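Local coordinates for carbohydrate kinase, pfkB family (Enterococcus faecalis, PDB 3KTN), which probably phosphorylates a sugar acid such as 2-keto-3-deoxygluconate, as a magnesium-binding kinase of the pfkB (ribokinase-like) family, at residues K162-F168 with Y193-G199; A150-Q155 with R189-Y193; K56-L62 with E82-I87; V11-P17 with Q28-V34. All coordinates share one frame. Residues are numbered along the deposited sequence.

Interaction 1 (K162-F168 with Y193-G199); sequences KKVCFDF and YCDIVFG
F168 lays the edge of its ring against V197, with CE2 3.3 Å from CG1 of V197. It sits where two parallel strands, 163-167 and 196-198, end side by side. The strand residues are in extended beta conformation, and the axes approach to 4.7 Å at 12°. C165 pairs with I196, F166 with V197, and D167 with F198. The backbone bonds run zigzag: I196 N to V164 O (3.0 Å), F166 N to I196 O (2.9 Å), F198 N to F166 O (2.9 Å) and F168 N to F198 O (2.9 Å). At the entry, D195 points toward strand 163-167 (chi1 m). V164 N donates to D195 OD2 (2.9 Å), and D195 N donates to V164 O (2.8 Å). V164 O accepts from two successive amides. F166 (chi1 t) and V197 lie on one face, together with the sulfur of C194, whose SG is 3.5 Å from F166 CB. C165, D167, I196 and F198 lie on the other; C165 and F198 pack against helix 278-291. Helix 177-190 connects the strands as a beta-alpha-beta unit, and its Y187 meets the F166 and F168 rings. Most bonds are main-chain, so pairing depends little on sequence; only D195 contributes its carboxylate.

Interaction 2 (A150-Q155 with R189-Y193); sequences ALILAQ and RILPY
Segment 150-155 is regular helix, with phi and psi near -60° and -45° and the bonds A154 N to A150 O and Q155 N to L151 O both at 3.0 Å. Segment 189-193 carries the end part of helix 177-190 into a 3-10 turn at 191-193. There Y193 N bonds I190 O at 2.9 Å. The two backbones come close at two points: CA of L151 is 5.9 Å from CA of I190, and CA of A154 is 6.0 Å from CA of Y193. The small A154 permits the second approach. Its CB points toward the other segment and touches I190 CG1 (3.8 Å) and Y193 CB (4.0 Å). L151, in the mt rotamer, places CD2 3.7 Å from I190 CB. Its CD1 lies over one face of the R189 guanidinium, 3.6 Å from CZ. I190 is tt and extends its chain beside A154. Y193 is m at chi1. Its ring takes Q155 CG over one face, 3.8 Å from the centroid and 29° off the normal, a CH-pi contact; CG is 3.3 Å from CZ of Y193. I135 of strand 132-135 lies beneath A150, A154 and I190. The contact joins neighbouring helices on one face of the large ribokinase-like sheet. No hydrogen bond crosses it. Cohesion is therefore apolar, with the aliphatic part of Q155 and the flat guanidinium of R189 extending it to the surface.

Interaction 3 (K56-L62 with E82-I87); sequences KLPANRL and EKGDHI
K83 N donates to L57 O at 3.2 Å, the firmest direct bond here. It belongs to the short parallel pairing at the edge of the central sheet of the ribokinase-like fold, where L57 bridges E82 with CA atoms 5.2 Å apart. A weak bond follows from N60 ND2 to D85 O (3.3 Å). A water links A59 N (2.8 Å) to G84 O (2.7 Å). N60, with chi1 p, is also the N-cap of helix 61-72: its OD1 accepts weakly from L62 N (2.9 Å) and bonds G63. G84 has phi 64°, which favours glycine, and turns the chain around P58. P58 CA lies 3.1 Å from K83 O, and P58 CB is 3.4 Å from D85 CA. K56 and K83 meet at their CB atoms (3.9 Å) and then diverge, though both reach D120: K83 by a salt bridge, K56 through the D120 carbonyl. At a subunit interface, E93 and Q106 of a second subunit bind R61 and I87 O. Inward, I87 (mt) fills the space between strand end and helix start. Its CG1 is 3.5 Å from P58 CD, and its CD1 is 3.9 Å from both L57 CD2 and L62 CG.

Interaction 4 (V11-P17 with Q28-V34); sequences VMLRFTP and QLRMNFV
R14 is a buried arginine on a beta hairpin, held in an extended side chain (chi1 and chi2 t) near the magnesium site. Its NE donates to T16 OG1 at 2.7 Å. Its two terminal nitrogens form salt bridges to D316 and to D274, a residue of the magnesium site. Strands 12-16 and 28-34 run antiparallel at 154°, axes 4.6 Å apart. M12-V34, R14-N32 and T16-R30 are hydrogen-bonded pairs. M12 N to V34 O is 2.6 Å, and V34 N to M12 O is 2.8 Å. R14 N to N32 O is 2.8 Å, and N32 N to R14 O is 2.9 Å. T16 N to R30 O and R30 N to T16 O are both 2.9 Å. L13-F33 and F15-M31 are the non-hydrogen-bonded pairs. A water sits 2.9 Å from R14 O, 2.8 Å from N32 OD1 and 3.0 Å from T16 OG1, bridging the two strands. The other face is apolar. L13 CD1 is 3.3 Å from F33 CE1, and F15 CE1 is 3.6 Å from M31 CG. Selenomethionine M31 has SE 4.7 Å from the F15 ring centroid, an oblique Met-aromatic contact. F15 stacks on F15 of a second subunit, and L29 continues the sheet into that chain. The hairpin belongs to the ribokinase-like lid: R14, T16, R30 and N32 give one face polar groups, and the apolar face packs on helix 61-72 and the second subunit.

In the fold
Along the chain, interaction 4 comes first, then interaction 3. Interactions 1 and 2 follow and interleave, sharing Y193. Interactions 1 and 2 have centres 10 Å apart and touch through F166 and I190: one is a strand pair of the large sheet, the other the helix pair packed beside it. Interactions 3 and 4 have centres 16 Å apart. I87 and L62 meet L13 and F33 there, joining the edge of the large sheet to the four-stranded lid sheet. Both touch the second subunit. Interactions 1 and 4 lie 28 Å apart between centres, on opposite sides of the chain's centre. Interactions 1 and 2 thus build the core of the large domain, while 3 and 4 connect its edge to the lid and the second subunit.

Interaction 1 (K162-F168 with Y193-G199)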
# COMPACT_ATOMS: atom_id res chain seq x y z
N LYS A 162 -19.27 15.09 -41.35
CA LYS A 162 -18.38 14.33 -40.49
C LYS A 162 -19.14 13.11 -40.00
O LYS A 162 -20.34 13.19 -39.72
CB LYS A 162 -17.94 15.16 -39.29
CG LYS A 162 -17.19 16.44 -39.65
CD LYS A 162 -15.93 16.13 -40.45
CE LYS A 162 -15.19 17.40 -40.81
NZ LYS A 162 -13.93 17.09 -41.54
N LYS A 163 -18.45 11.97 -39.90
CA LYS A 163 -19.09 10.75 -39.43
C LYS A 163 -19.52 10.95 -37.97
O LYS A 163 -18.77 11.51 -37.17
CB LYS A 163 -18.12 9.58 -39.55
CG LYS A 163 -18.80 8.22 -39.61
CD LYS A 163 -19.67 8.08 -40.85
CE LYS A 163 -18.85 8.23 -42.13
NZ LYS A 163 -19.69 8.04 -43.35
N VAL A 164 -20.72 10.50 -37.63
CA VAL A 164 -21.24 10.66 -36.28
C VAL A 164 -21.55 9.32 -35.61
O VAL A 164 -22.25 8.48 -36.18
CB VAL A 164 -22.53 11.52 -36.30
CG1 VAL A 164 -23.04 11.73 -34.88
CG2 VAL A 164 -22.24 12.86 -36.96
N CYS A 165 -21.02 9.14 -34.40
CA CYS A 165 -21.22 7.92 -33.63
C CYS A 165 -21.98 8.26 -32.36
O CYS A 165 -21.82 9.34 -31.81
CB CYS A 165 -19.87 7.29 -33.28
SG CYS A 165 -18.81 7.09 -34.71
N PHE A 166 -22.79 7.32 -31.90
CA PHE A 166 -23.61 7.55 -30.72
C PHE A 166 -23.86 6.25 -29.96
O PHE A 166 -24.04 5.20 -30.57
CB PHE A 166 -24.95 8.15 -31.16
CG PHE A 166 -25.93 8.33 -30.04
CD1 PHE A 166 -25.75 9.33 -29.09
CD2 PHE A 166 -27.06 7.52 -29.95
CE1 PHE A 166 -26.67 9.52 -28.07
CE2 PHE A 166 -27.99 7.70 -28.93
CZ PHE A 166 -27.80 8.70 -27.99
N ASP A 167 -23.86 6.34 -28.63
CA ASP A 167 -24.10 5.16 -27.81
C ASP A 167 -25.32 5.35 -26.94
O ASP A 167 -25.49 6.40 -26.31
CB ASP A 167 -22.88 4.87 -26.92
CG ASP A 167 -22.66 5.92 -25.84
OD1 ASP A 167 -22.89 5.61 -24.65
OD2 ASP A 167 -22.29 7.06 -26.18
N PHE A 168 -26.18 4.34 -26.91
CA PHE A 168 -27.36 4.37 -26.07
C PHE A 168 -26.82 4.21 -24.65
O PHE A 168 -26.02 3.30 -24.39
CB PHE A 168 -28.28 3.18 -26.39
CG PHE A 168 -29.18 3.40 -27.58
CD1 PHE A 168 -30.51 3.78 -27.40
CD2 PHE A 168 -28.72 3.20 -28.88
CE1 PHE A 168 -31.36 3.96 -28.49
CE2 PHE A 168 -29.56 3.37 -29.98
CZ PHE A 168 -30.88 3.75 -29.78
N TYR A 193 -29.20 12.12 -37.12
CA TYR A 193 -27.88 12.60 -37.50
C TYR A 193 -26.74 11.59 -37.34
O TYR A 193 -25.61 11.87 -37.74
CB TYR A 193 -27.54 13.85 -36.68
CG TYR A 193 -28.50 14.98 -36.90
CD1 TYR A 193 -28.44 15.77 -38.05
CD2 TYR A 193 -29.50 15.27 -35.96
CE1 TYR A 193 -29.34 16.80 -38.27
CE2 TYR A 193 -30.40 16.30 -36.17
CZ TYR A 193 -30.32 17.06 -37.32
OH TYR A 193 -31.21 18.09 -37.53
N CYS A 194 -27.04 10.43 -36.78
CA CYS A 194 -26.02 9.41 -36.54
C CYS A 194 -25.77 8.46 -37.70
O CYS A 194 -26.66 8.15 -38.49
CB CYS A 194 -26.40 8.58 -35.31
SG CYS A 194 -26.75 9.58 -33.86
N ASP A 195 -24.52 7.99 -37.79
CA ASP A 195 -24.10 7.05 -38.82
C ASP A 195 -23.82 5.69 -38.19
O ASP A 195 -24.19 4.65 -38.73
CB ASP A 195 -22.84 7.56 -39.52
CG ASP A 195 -23.06 8.87 -40.26
OD1 ASP A 195 -23.90 8.89 -41.19
OD2 ASP A 195 -22.41 9.88 -39.91
N ILE A 196 -23.17 5.71 -37.03
CA ILE A 196 -22.83 4.48 -36.31
C ILE A 196 -23.45 4.54 -34.92
O ILE A 196 -23.20 5.48 -34.16
CB ILE A 196 -21.30 4.31 -36.19
CG1 ILE A 196 -20.67 4.33 -37.58
CG2 ILE A 196 -20.97 3.00 -35.47
CD1 ILE A 196 -19.17 4.25 -37.58
N VAL A 197 -24.25 3.54 -34.59
CA VAL A 197 -24.92 3.52 -33.29
C VAL A 197 -24.64 2.25 -32.48
O VAL A 197 -24.66 1.14 -33.01
CB VAL A 197 -26.45 3.66 -33.48
CG1 VAL A 197 -27.14 3.65 -32.14
CG2 VAL A 197 -26.75 4.96 -34.23
N PHE A 198 -24.39 2.44 -31.19
CA PHE A 198 -24.12 1.34 -30.28
C PHE A 198 -25.30 1.18 -29.33
O PHE A 198 -25.71 2.13 -28.66
CB PHE A 198 -22.84 1.61 -29.49
CG PHE A 198 -21.60 1.63 -30.34
CD1 PHE A 198 -21.07 0.45 -30.85
CD2 PHE A 198 -21.01 2.83 -30.69
CE1 PHE A 198 -19.96 0.48 -31.70
CE2 PHE A 198 -19.90 2.87 -31.54
CZ PHE A 198 -19.38 1.69 -32.04
N GLY A 199 -25.86 -0.03 -29.29
CA GLY A 199 -26.99 -0.28 -28.43
C GLY A 199 -27.47 -1.72 -28.55
O GLY A 199 -26.89 -2.50 -29.31
O HOH W 1 -24.70 1.51 -25.79

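Interaction 2 (A150-Q155 with R189-Y193)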
# COMPACT_ATOMS: atom_id res chain seq x y z
N ALA A 150 -25.07 18.62 -27.24
CA ALA A 150 -24.90 17.39 -28.00
C ALA A 150 -25.68 17.45 -29.32
O ALA A 150 -25.15 17.11 -30.38
CB ALA A 150 -25.36 16.19 -27.17
N LEU A 151 -26.94 17.88 -29.25
CA LEU A 151 -27.79 17.99 -30.43
C LEU A 151 -27.19 18.95 -31.45
O LEU A 151 -27.12 18.64 -32.64
CB LEU A 151 -29.19 18.44 -30.02
CG LEU A 151 -29.90 17.41 -29.13
CD1 LEU A 151 -31.20 17.96 -28.58
CD2 LEU A 151 -30.14 16.14 -29.93
N ILE A 152 -26.75 20.11 -30.99
CA ILE A 152 -26.15 21.09 -31.88
C ILE A 152 -24.90 20.52 -32.54
O ILE A 152 -24.67 20.73 -33.74
CB ILE A 152 -25.78 22.37 -31.11
CG1 ILE A 152 -27.06 23.15 -30.78
CG2 ILE A 152 -24.80 23.22 -31.91
CD1 ILE A 152 -26.84 24.40 -29.95
N LEU A 153 -24.09 19.80 -31.77
CA LEU A 153 -22.87 19.21 -32.31
C LEU A 153 -23.17 18.19 -33.40
O LEU A 153 -22.48 18.13 -34.42
CB LEU A 153 -22.06 18.55 -31.20
CG LEU A 153 -20.84 17.73 -31.64
CD1 LEU A 153 -19.93 18.58 -32.51
CD2 LEU A 153 -20.10 17.23 -30.40
N ALA A 154 -24.19 17.37 -33.17
CA ALA A 154 -24.58 16.34 -34.13
C ALA A 154 -25.03 17.01 -35.44
O ALA A 154 -24.58 16.62 -36.52
CB ALA A 154 -25.70 15.48 -33.56
N GLN A 155 -25.90 18.00 -35.32
CA GLN A 155 -26.40 18.73 -36.49
C GLN A 155 -25.23 19.32 -37.26
O GLN A 155 -25.13 19.18 -38.47
CB GLN A 155 -27.34 19.86 -36.05
CG GLN A 155 -28.69 19.39 -35.56
CD GLN A 155 -29.39 20.44 -34.72
OE1 GLN A 155 -29.27 21.64 -34.98
NE2 GLN A 155 -30.14 20.00 -33.72
N ARG A 189 -34.42 12.73 -31.39
CA ARG A 189 -33.93 13.99 -31.95
C ARG A 189 -32.52 13.89 -32.52
O ARG A 189 -32.20 14.53 -33.52
CB ARG A 189 -33.98 15.09 -30.89
CG ARG A 189 -35.38 15.39 -30.39
CD ARG A 189 -35.36 16.39 -29.25
NE ARG A 189 -34.81 17.68 -29.65
CZ ARG A 189 -34.70 18.72 -28.84
NH1 ARG A 189 -35.11 18.62 -27.58
NH2 ARG A 189 -34.18 19.86 -29.28
N ILE A 190 -31.66 13.09 -31.89
CA ILE A 190 -30.28 12.97 -32.37
C ILE A 190 -30.06 11.85 -33.38
O ILE A 190 -29.22 11.96 -34.27
CB ILE A 190 -29.27 12.78 -31.20
CG1 ILE A 190 -27.84 13.02 -31.69
CG2 ILE A 190 -29.39 11.36 -30.64
CD1 ILE A 190 -26.79 13.00 -30.59
N LEU A 191 -30.83 10.77 -33.24
CA LEU A 191 -30.69 9.63 -34.14
C LEU A 191 -30.67 9.95 -35.63
O LEU A 191 -29.95 9.31 -36.40
CB LEU A 191 -31.78 8.60 -33.83
CG LEU A 191 -31.47 7.78 -32.57
CD1 LEU A 191 -32.69 6.99 -32.11
CD2 LEU A 191 -30.30 6.85 -32.87
N PRO A 192 -31.46 10.95 -36.07
CA PRO A 192 -31.47 11.29 -37.50
C PRO A 192 -30.10 11.76 -38.03
O PRO A 192 -29.87 11.78 -39.24
CB PRO A 192 -32.52 12.40 -37.58
CG PRO A 192 -33.49 12.01 -36.51
CD PRO A 192 -32.56 11.63 -35.37
N TYR A 193 -29.20 12.12 -37.12
CA TYR A 193 -27.88 12.60 -37.50
C TYR A 193 -26.74 11.59 -37.34
O TYR A 193 -25.61 11.87 -37.74
CB TYR A 193 -27.54 13.85 -36.68
CG TYR A 193 -28.50 14.98 -36.90
CD1 TYR A 193 -28.44 15.77 -38.05
CD2 TYR A 193 -29.50 15.27 -35.96
CE1 TYR A 193 -29.34 16.80 -38.27
CE2 TYR A 193 -30.40 16.30 -36.17
CZ TYR A 193 -30.32 17.06 -37.32
OH TYR A 193 -31.21 18.09 -37.53

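Interaction 3 (K56-L62 with E82-I87)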
# COMPACT_ATOMS: atom_id res chain seq x y z
N LYS A 56 -15.41 19.77 -20.51
CA LYS A 56 -14.92 20.81 -19.61
C LYS A 56 -14.44 20.18 -18.31
O LYS A 56 -14.96 19.15 -17.88
CB LYS A 56 -16.01 21.83 -19.26
CG LYS A 56 -16.63 22.58 -20.44
CD LYS A 56 -15.63 23.49 -21.14
CE LYS A 56 -16.31 24.28 -22.26
NZ LYS A 56 -15.33 24.94 -23.17
N LEU A 57 -13.44 20.81 -17.70
CA LEU A 57 -12.91 20.38 -16.41
C LEU A 57 -12.66 21.65 -15.62
O LEU A 57 -12.27 22.67 -16.18
CB LEU A 57 -11.61 19.58 -16.57
CG LEU A 57 -11.79 18.13 -17.04
CD1 LEU A 57 -10.43 17.46 -17.21
CD2 LEU A 57 -12.63 17.38 -16.03
N PRO A 58 -12.90 21.61 -14.30
CA PRO A 58 -12.68 22.80 -13.48
C PRO A 58 -11.23 23.24 -13.49
O PRO A 58 -10.32 22.42 -13.62
CB PRO A 58 -13.14 22.35 -12.09
CG PRO A 58 -12.77 20.90 -12.09
CD PRO A 58 -13.25 20.45 -13.45
N ALA A 59 -11.03 24.55 -13.36
CA ALA A 59 -9.69 25.11 -13.34
C ALA A 59 -9.14 25.03 -11.91
O ALA A 59 -9.04 26.04 -11.22
CB ALA A 59 -9.69 26.57 -13.83
N ASN A 60 -8.85 23.81 -11.47
CA ASN A 60 -8.27 23.60 -10.15
C ASN A 60 -7.33 22.40 -10.26
O ASN A 60 -7.23 21.79 -11.33
CB ASN A 60 -9.34 23.41 -9.07
CG ASN A 60 -10.21 22.19 -9.29
OD1 ASN A 60 -9.75 21.16 -9.78
ND2 ASN A 60 -11.48 22.29 -8.90
N ARG A 61 -6.64 22.06 -9.18
CA ARG A 61 -5.69 20.96 -9.22
C ARG A 61 -6.29 19.61 -9.62
O ARG A 61 -5.62 18.80 -10.26
CB ARG A 61 -4.98 20.86 -7.87
CG ARG A 61 -4.14 22.11 -7.55
CD ARG A 61 -3.76 22.17 -6.08
NE ARG A 61 -2.85 21.10 -5.69
CZ ARG A 61 -1.54 21.13 -5.90
NH1 ARG A 61 -0.98 22.18 -6.48
NH2 ARG A 61 -0.79 20.10 -5.52
N LEU A 62 -7.55 19.39 -9.27
CA LEU A 62 -8.20 18.14 -9.62
C LEU A 62 -8.45 18.13 -11.13
O LEU A 62 -8.24 17.11 -11.80
CB LEU A 62 -9.52 18.00 -8.86
CG LEU A 62 -10.24 16.66 -9.01
CD1 LEU A 62 -9.39 15.54 -8.41
CD2 LEU A 62 -11.59 16.73 -8.31
N GLU A 82 -11.91 25.02 -19.47
CA GLU A 82 -12.08 25.20 -18.03
C GLU A 82 -13.47 25.72 -17.74
O GLU A 82 -13.98 26.58 -18.45
CB GLU A 82 -11.05 26.21 -17.49
CG GLU A 82 -9.63 25.96 -17.95
CD GLU A 82 -8.64 26.92 -17.31
OE1 GLU A 82 -8.95 28.12 -17.19
OE2 GLU A 82 -7.54 26.46 -16.94
N LYS A 83 -14.09 25.20 -16.70
CA LYS A 83 -15.44 25.61 -16.33
C LYS A 83 -15.84 24.91 -15.04
O LYS A 83 -15.37 23.81 -14.74
CB LYS A 83 -16.41 25.22 -17.45
CG LYS A 83 -17.86 25.57 -17.18
CD LYS A 83 -18.33 26.71 -18.07
CE LYS A 83 -19.80 27.04 -17.81
NZ LYS A 83 -20.28 28.17 -18.67
N GLY A 84 -16.72 25.55 -14.27
CA GLY A 84 -17.20 24.96 -13.04
C GLY A 84 -16.14 24.74 -11.98
O GLY A 84 -15.07 25.34 -12.02
N ASP A 85 -16.45 23.86 -11.04
CA ASP A 85 -15.55 23.56 -9.94
C ASP A 85 -15.59 22.08 -9.55
O ASP A 85 -14.65 21.56 -8.96
CB ASP A 85 -15.95 24.37 -8.71
CG ASP A 85 -16.01 25.85 -8.99
OD1 ASP A 85 -14.93 26.47 -9.14
OD2 ASP A 85 -17.13 26.39 -9.07
N HIS A 86 -16.67 21.42 -9.91
CA HIS A 86 -16.91 20.04 -9.55
C HIS A 86 -16.74 19.02 -10.68
O HIS A 86 -16.88 19.34 -11.86
CB HIS A 86 -18.33 19.96 -8.99
CG HIS A 86 -18.76 18.61 -8.51
ND1 HIS A 86 -18.34 18.08 -7.31
CD2 HIS A 86 -19.61 17.70 -9.05
CE1 HIS A 86 -18.93 16.91 -7.12
NE2 HIS A 86 -19.70 16.66 -8.16
N ILE A 87 -16.40 17.79 -10.31
CA ILE A 87 -16.28 16.70 -11.27
C ILE A 87 -17.16 15.57 -10.76
O ILE A 87 -17.18 15.29 -9.56
CB ILE A 87 -14.82 16.20 -11.41
CG1 ILE A 87 -13.92 17.33 -11.92
CG2 ILE A 87 -14.77 15.02 -12.38
CD1 ILE A 87 -12.47 16.91 -12.17
O HOH W 2 -13.14 26.31 -13.63

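Interaction 4 (V11-P17 with Q28-V34)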
# COMPACT_ATOMS: atom_id res chain seq x y z
N VAL A 11 -16.19 13.42 -18.07
CA VAL A 11 -15.05 12.83 -17.36
C VAL A 11 -15.55 12.64 -15.94
O VAL A 11 -16.11 13.56 -15.35
CB VAL A 11 -13.83 13.76 -17.29
CG1 VAL A 11 -12.81 13.19 -16.31
CG2 VAL A 11 -13.20 13.91 -18.67
N MSE A 12 -15.34 11.45 -15.38
CA MSE A 12 -15.75 11.17 -14.01
C MSE A 12 -14.60 10.58 -13.20
O MSE A 12 -13.69 9.97 -13.75
CB MSE A 12 -16.91 10.16 -13.96
CG MSE A 12 -18.29 10.73 -14.23
SE MSE A 12 -19.65 9.44 -13.70
CE MSE A 12 -20.01 10.07 -11.92
N LEU A 13 -14.68 10.76 -11.88
CA LEU A 13 -13.69 10.20 -10.97
C LEU A 13 -14.25 8.86 -10.51
O LEU A 13 -15.41 8.79 -10.13
CB LEU A 13 -13.54 11.08 -9.73
CG LEU A 13 -12.64 12.31 -9.66
CD1 LEU A 13 -12.59 13.03 -10.97
CD2 LEU A 13 -13.15 13.22 -8.54
N ARG A 14 -13.44 7.81 -10.56
CA ARG A 14 -13.87 6.51 -10.07
C ARG A 14 -12.99 6.16 -8.88
O ARG A 14 -11.77 6.23 -8.96
CB ARG A 14 -13.73 5.41 -11.13
CG ARG A 14 -13.99 4.02 -10.53
CD ARG A 14 -13.82 2.89 -11.55
NE ARG A 14 -13.57 1.62 -10.87
CZ ARG A 14 -13.56 0.44 -11.47
NH1 ARG A 14 -13.79 0.35 -12.78
NH2 ARG A 14 -13.30 -0.67 -10.78
N PHE A 15 -13.62 5.80 -7.77
CA PHE A 15 -12.90 5.44 -6.56
C PHE A 15 -13.11 3.95 -6.33
O PHE A 15 -14.24 3.48 -6.27
CB PHE A 15 -13.43 6.23 -5.36
CG PHE A 15 -13.19 7.71 -5.46
CD1 PHE A 15 -11.91 8.23 -5.34
CD2 PHE A 15 -14.25 8.58 -5.67
CE1 PHE A 15 -11.68 9.60 -5.42
CE2 PHE A 15 -14.04 9.96 -5.75
CZ PHE A 15 -12.75 10.47 -5.63
N THR A 16 -12.02 3.21 -6.18
CA THR A 16 -12.14 1.77 -5.99
C THR A 16 -11.23 1.28 -4.89
O THR A 16 -10.03 1.59 -4.87
CB THR A 16 -11.74 1.01 -7.28
OG1 THR A 16 -12.40 1.60 -8.40
CG2 THR A 16 -12.10 -0.49 -7.18
N PRO A 17 -11.78 0.52 -3.93
CA PRO A 17 -10.93 -0.00 -2.85
C PRO A 17 -10.09 -1.11 -3.51
O PRO A 17 -10.50 -1.68 -4.52
CB PRO A 17 -11.94 -0.58 -1.85
CG PRO A 17 -13.23 0.16 -2.16
CD PRO A 17 -13.21 0.27 -3.66
N GLN A 28 -8.59 2.80 2.20
CA GLN A 28 -7.76 2.83 1.00
C GLN A 28 -8.56 2.84 -0.31
O GLN A 28 -9.57 2.16 -0.44
CB GLN A 28 -6.81 1.63 0.96
CG GLN A 28 -5.94 1.42 2.18
CD GLN A 28 -5.07 0.18 2.04
OE1 GLN A 28 -4.17 0.14 1.20
NE2 GLN A 28 -5.35 -0.84 2.85
N LEU A 29 -8.06 3.60 -1.28
CA LEU A 29 -8.71 3.69 -2.58
C LEU A 29 -7.69 3.99 -3.67
O LEU A 29 -6.60 4.49 -3.40
CB LEU A 29 -9.74 4.82 -2.62
CG LEU A 29 -10.96 4.88 -1.69
CD1 LEU A 29 -11.53 6.29 -1.77
CD2 LEU A 29 -12.02 3.84 -2.10
N ARG A 30 -8.06 3.65 -4.90
CA ARG A 30 -7.28 4.00 -6.07
C ARG A 30 -8.32 4.83 -6.83
O ARG A 30 -9.47 4.40 -6.97
CB ARG A 30 -6.88 2.79 -6.91
CG ARG A 30 -5.65 2.03 -6.42
CD ARG A 30 -5.09 1.08 -7.51
NE ARG A 30 -5.96 -0.06 -7.80
CZ ARG A 30 -5.97 -1.20 -7.09
NH1 ARG A 30 -5.17 -1.36 -6.04
NH2 ARG A 30 -6.79 -2.18 -7.44
N MSE A 31 -7.94 6.01 -7.29
CA MSE A 31 -8.85 6.86 -8.05
C MSE A 31 -8.39 6.92 -9.49
O MSE A 31 -7.20 6.90 -9.78
CB MSE A 31 -8.87 8.27 -7.47
CG MSE A 31 -9.65 9.27 -8.32
SE MSE A 31 -9.38 11.14 -7.77
CE MSE A 31 -7.86 11.57 -8.87
N ASN A 32 -9.34 7.00 -10.42
CA ASN A 32 -8.99 7.12 -11.82
C ASN A 32 -9.98 8.03 -12.52
O ASN A 32 -11.10 8.23 -12.04
CB ASN A 32 -8.96 5.75 -12.51
CG ASN A 32 -7.90 4.82 -11.91
OD1 ASN A 32 -8.17 4.07 -10.97
ND2 ASN A 32 -6.69 4.91 -12.43
N PHE A 33 -9.56 8.59 -13.65
CA PHE A 33 -10.42 9.46 -14.44
C PHE A 33 -10.95 8.58 -15.55
O PHE A 33 -10.20 8.06 -16.37
CB PHE A 33 -9.62 10.63 -15.02
CG PHE A 33 -9.24 11.65 -13.99
CD1 PHE A 33 -10.11 12.67 -13.65
CD2 PHE A 33 -8.02 11.56 -13.32
CE1 PHE A 33 -9.78 13.59 -12.65
CE2 PHE A 33 -7.68 12.47 -12.32
CZ PHE A 33 -8.56 13.49 -11.98
N VAL A 34 -12.27 8.38 -15.54
CA VAL A 34 -12.92 7.54 -16.53
C VAL A 34 -14.14 8.27 -17.09
O VAL A 34 -14.37 9.46 -16.81
CB VAL A 34 -13.36 6.19 -15.88
CG1 VAL A 34 -12.13 5.46 -15.32
CG2 VAL A 34 -14.35 6.45 -14.76
O HOH W 3 -10.59 3.62 -9.62